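Local coordinates for protein ABC-type amino acid transport system, permease component (Caldanaerobacter subterraneus subsp. tengcongensis MB4, PDB 4YMU) that probably carries amino acids across the cell membrane as the membrane-spanning permease subunit of an ABC transporter, here with arginine bound, at residues 83-86 with 87-91; 139-142 with 143-147. All blocks are in the same frame, centred on the assembly; numbering follows the deposited sequence.

Contact 1: residues 83-86 with 87-91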
loop_
_atom_site.group_PDB
_atom_site.type_symbol
_atom_site.label_atom_id
_atom_site.label_comp_id
_atom_site.label_asym_id
_atom_site.label_seq_id
_atom_site.Cartn_x
_atom_site.Cartn_y
_atom_site.Cartn_z
ATOM N N MET C 83 -2.454 -21.367 44.810
ATOM C CA MET C 83 -2.429 -19.980 44.390
ATOM C C MET C 83 -3.845 -19.432 44.417
ATOM O O MET C 83 -4.772 -20.048 43.882
ATOM C CB MET C 83 -1.882 -19.912 42.975
ATOM C CG MET C 83 -0.529 -20.582 42.822
ATOM S SD MET C 83 0.849 -19.437 42.993
ATOM C CE MET C 83 0.533 -18.356 41.596
ATOM N N ASN C 84 -4.012 -18.265 45.026
ATOM C CA ASN C 84 -5.318 -17.629 45.076
ATOM C C ASN C 84 -5.187 -16.164 44.730
ATOM O O ASN C 84 -5.471 -15.289 45.550
ATOM C CB ASN C 84 -5.966 -17.807 46.450
ATOM C CG ASN C 84 -6.593 -19.182 46.622
ATOM O OD1 ASN C 84 -7.376 -19.630 45.777
ATOM N ND2 ASN C 84 -6.254 -19.857 47.718
ATOM N N ILE C 85 -4.757 -15.915 43.494
ATOM C CA ILE C 85 -4.559 -14.570 42.981
ATOM C C ILE C 85 -5.903 -13.910 42.731
ATOM O O ILE C 85 -6.783 -14.505 42.092
ATOM C CB ILE C 85 -3.739 -14.604 41.672
ATOM C CG1 ILE C 85 -3.812 -16.003 41.044
ATOM C CG2 ILE C 85 -2.287 -14.246 41.949
ATOM C CD1 ILE C 85 -2.982 -16.169 39.790
ATOM N N PRO C 86 -6.055 -12.664 43.221
ATOM C CA PRO C 86 -7.270 -11.845 43.088
ATOM C C PRO C 86 -7.753 -11.748 41.631
ATOM O O PRO C 86 -7.000 -12.096 40.719
ATOM C CB PRO C 86 -6.817 -10.466 43.587
ATOM C CG PRO C 86 -5.663 -10.730 44.481
ATOM C CD PRO C 86 -4.983 -11.964 43.954
ATOM N N ALA C 87 -8.974 -11.275 41.405
ATOM C CA ALA C 87 -9.469 -11.187 40.038
ATOM C C ALA C 87 -8.709 -10.103 39.260
ATOM O O ALA C 87 -8.405 -10.249 38.070
ATOM C CB ALA C 87 -10.956 -10.909 40.026
ATOM N N PHE C 88 -8.372 -9.033 39.966
ATOM C CA PHE C 88 -7.767 -7.871 39.355
ATOM C C PHE C 88 -6.410 -8.237 38.793
ATOM O O PHE C 88 -6.167 -8.040 37.603
ATOM C CB PHE C 88 -7.626 -6.759 40.389
ATOM C CG PHE C 88 -6.989 -5.517 39.859
ATOM C CD1 PHE C 88 -7.645 -4.728 38.928
ATOM C CD2 PHE C 88 -5.735 -5.131 40.298
ATOM C CE1 PHE C 88 -7.062 -3.575 38.442
ATOM C CE2 PHE C 88 -5.142 -3.980 39.816
ATOM C CZ PHE C 88 -5.804 -3.202 38.882
ATOM N N THR C 89 -5.535 -8.788 39.632
ATOM C CA THR C 89 -4.203 -9.158 39.157
ATOM C C THR C 89 -4.260 -10.240 38.074
ATOM O O THR C 89 -3.415 -10.265 37.177
ATOM C CB THR C 89 -3.254 -9.583 40.290
ATOM O OG1 THR C 89 -3.546 -10.928 40.679
ATOM C CG2 THR C 89 -3.415 -8.659 41.478
ATOM N N ALA C 90 -5.253 -11.121 38.140
ATOM C CA ALA C 90 -5.418 -12.128 37.095
ATOM C C ALA C 90 -5.723 -11.463 35.745
ATOM O O ALA C 90 -5.065 -11.754 34.742
ATOM C CB ALA C 90 -6.503 -13.114 37.461
ATOM N N GLY C 91 -6.715 -10.574 35.738
ATOM C CA GLY C 91 -7.122 -9.860 34.539
ATOM C C GLY C 91 -5.978 -9.038 33.975
ATOM O O GLY C 91 -5.642 -9.167 32.799
#
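This is a helix-start contact on the surface of the chain: the Ile85–Pro86 end of the loop that follows helix 67-75 packs against the opening turn of helix 87-112, at Thr89 and Ala90. Its polar link is the backbone bond from Ala90 N to Pro86 O, long at 3.3 Å but fairly straight (152° at the hydrogen). The same oxygen, Pro86 O, has Ala90 CB 3.4 Å away, so one residue meets it with both its N-H and its methyl. Pro86 is the N-cap, and its ring can offer no side-chain acceptor to the first turn; its carbonyl starts the helical bonding instead. Thr89 holds OG1 between its own N and carbonyl carbon (chi1 79°), which sets the hydroxyl against the proline ring, Thr89 OG1 3.7 Å from Pro86 CD. Ile85 reaches the same hydroxyl with its branch methyl, CG2 to Thr89 OG1 being 3.8 Å, a van der Waals approach in which the two side chains cross at a slant. Ile85 also leans on Ile74 and Ala90 on Tyr75, tying the new helix to helix 67-75. Ile166 lies against both Ala87 and Ala90.

Contact 2: residues 139-142 with 143-147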
loop_
_atom_site.group_PDB
_atom_site.type_symbol
_atom_site.label_atom_id
_atom_site.label_comp_id
_atom_site.label_asym_id
_atom_site.label_seq_id
_atom_site.Cartn_x
_atom_site.Cartn_y
_atom_site.Cartn_z
ATOM N N PRO C 139 13.244 6.601 14.607
ATOM C CA PRO C 139 12.366 7.774 14.732
ATOM C C PRO C 139 11.134 7.720 13.833
ATOM O O PRO C 139 10.102 8.293 14.194
ATOM C CB PRO C 139 13.259 8.928 14.265
ATOM C CG PRO C 139 14.656 8.481 14.599
ATOM C CD PRO C 139 14.650 6.993 14.354
ATOM N N GLN C 140 11.228 7.020 12.705
ATOM C CA GLN C 140 10.128 6.969 11.728
ATOM C C GLN C 140 9.208 5.787 12.042
ATOM O O GLN C 140 7.965 5.872 11.927
ATOM C CB GLN C 140 10.687 6.888 10.289
ATOM C CG GLN C 140 11.522 8.112 9.880
ATOM C CD GLN C 140 12.066 8.022 8.465
ATOM O OE1 GLN C 140 11.311 8.046 7.486
ATOM N NE2 GLN C 140 13.385 7.894 8.349
ATOM N N ALA C 141 9.841 4.683 12.439
ATOM C CA ALA C 141 9.114 3.508 12.900
ATOM C C ALA C 141 8.182 3.953 14.005
ATOM O O ALA C 141 7.007 3.608 13.984
ATOM C CB ALA C 141 10.065 2.427 13.418
ATOM N N ILE C 142 8.696 4.777 14.921
ATOM C CA ILE C 142 7.899 5.266 16.056
ATOM C C ILE C 142 6.601 5.946 15.628
ATOM O O ILE C 142 5.542 5.712 16.230
ATOM C CB ILE C 142 8.722 6.166 17.012
ATOM C CG1 ILE C 142 9.496 5.304 18.006
ATOM C CG2 ILE C 142 7.836 7.151 17.757
ATOM C CD1 ILE C 142 10.760 5.970 18.491
ATOM N N LYS C 143 6.680 6.778 14.596
ATOM C CA LYS C 143 5.482 7.420 14.069
ATOM C C LYS C 143 4.587 6.402 13.386
ATOM O O LYS C 143 3.390 6.632 13.230
ATOM C CB LYS C 143 5.817 8.571 13.115
ATOM C CG LYS C 143 6.639 9.679 13.767
ATOM C CD LYS C 143 7.078 10.719 12.744
ATOM C CE LYS C 143 8.281 11.535 13.222
ATOM N NZ LYS C 143 8.749 12.498 12.167
ATOM N N ASN C 144 5.152 5.274 12.965
ATOM C CA ASN C 144 4.277 4.212 12.471
ATOM C C ASN C 144 3.568 3.500 13.620
ATOM O O ASN C 144 2.431 3.047 13.480
ATOM C CB ASN C 144 5.043 3.180 11.645
ATOM C CG ASN C 144 5.512 3.723 10.317
ATOM O OD1 ASN C 144 4.894 4.625 9.741
ATOM N ND2 ASN C 144 6.595 3.148 9.801
ATOM N N ILE C 145 4.249 3.438 14.761
ATOM C CA ILE C 145 3.862 2.586 15.870
ATOM C C ILE C 145 2.815 3.227 16.772
ATOM O O ILE C 145 1.813 2.586 17.115
ATOM C CB ILE C 145 5.096 2.211 16.705
ATOM C CG1 ILE C 145 6.029 1.311 15.894
ATOM C CG2 ILE C 145 4.681 1.504 17.978
ATOM C CD1 ILE C 145 7.428 1.194 16.475
ATOM N N LEU C 146 3.051 4.483 17.152
ATOM C CA LEU C 146 2.136 5.214 18.038
ATOM C C LEU C 146 0.645 5.139 17.657
ATOM O O LEU C 146 -0.201 4.937 18.524
ATOM C CB LEU C 146 2.570 6.676 18.213
ATOM C CG LEU C 146 3.904 6.912 18.930
ATOM C CD1 LEU C 146 4.167 8.401 19.107
ATOM C CD2 LEU C 146 3.966 6.186 20.262
ATOM N N PRO C 147 0.308 5.306 16.367
ATOM C CA PRO C 147 -1.126 5.221 16.077
ATOM C C PRO C 147 -1.676 3.805 16.238
ATOM O O PRO C 147 -2.868 3.647 16.494
ATOM C CB PRO C 147 -1.207 5.625 14.598
ATOM C CG PRO C 147 0.030 6.374 14.330
ATOM C CD PRO C 147 1.074 5.728 15.184
#
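Asn144 swings CG beside its own backbone N (chi1 -70°), which brings the amide back over the preceding turn, with CG 3.6 Å from Gln140 O; a similar chi1 of -67° in Ile145 folds CG1 to 3.1 Å from Ala141 O. From that position CD1 of Ile145 also meets the methyl of Ala141, CD1 to CB 4.2 Å. On the surface, Ile142 and Leu146 lie side by side and point the same way, CG2 of the first touching CD1 of the second. The carbonyl of Ile142 takes two N-H groups: Leu146 N, 2.9 Å from Ile142 O, comes in almost straight (176° at the hydrogen), while Ile145 N stands above the carbonyl plane. Pro147 has no N-H to continue the series, and the helix kinks there as it does at Pro139. All of this belongs to helix 129-160 and opens on Pro139, which by sequence is consistent with the closing proline of the EAA motif of binding-protein-dependent permeases. Lys143 runs extended alongside the carbonyl of that residue, its CE 3.8 Å from Pro139 O. Asn144 sends ND2 to Gly110 O on helix 87-112 and OD1, weakly, to Arg215. With an alanine in place of Asn144 the Gly110 carbonyl would probably lose its donor and Arg215 a weak acceptor, and a gap would be likely to open beside Ala113 and Val114. The amide of Gln140 is likewise held by polar partners, NE2 bonding to Val136 O and to Gln118 OE1, and the side chain also packs on an apolar residue of another protein chain.

Along the chain the two contacts come in series, neither nested nor crossed, and each is a local turn with no intervening loop to close. Contact 1 ends the loop after helix 67-75 and starts helix 87-112. That helix runs on until its far end, at Ile106, Gly110 and Ile111, meets contact 2. Between them the chain passes through helix 117-124 and returns in helix 129-160, whose middle holds contact 2 and also faces the end of helix 186-214. The centres of contact 1 and contact 2 lie about 34 Å apart, on opposite sides of the chain's centre. Between contact 1 and contact 2 the nearest atoms are about 21 Å apart. Helix 87-112 therefore joins the two sites without their touching.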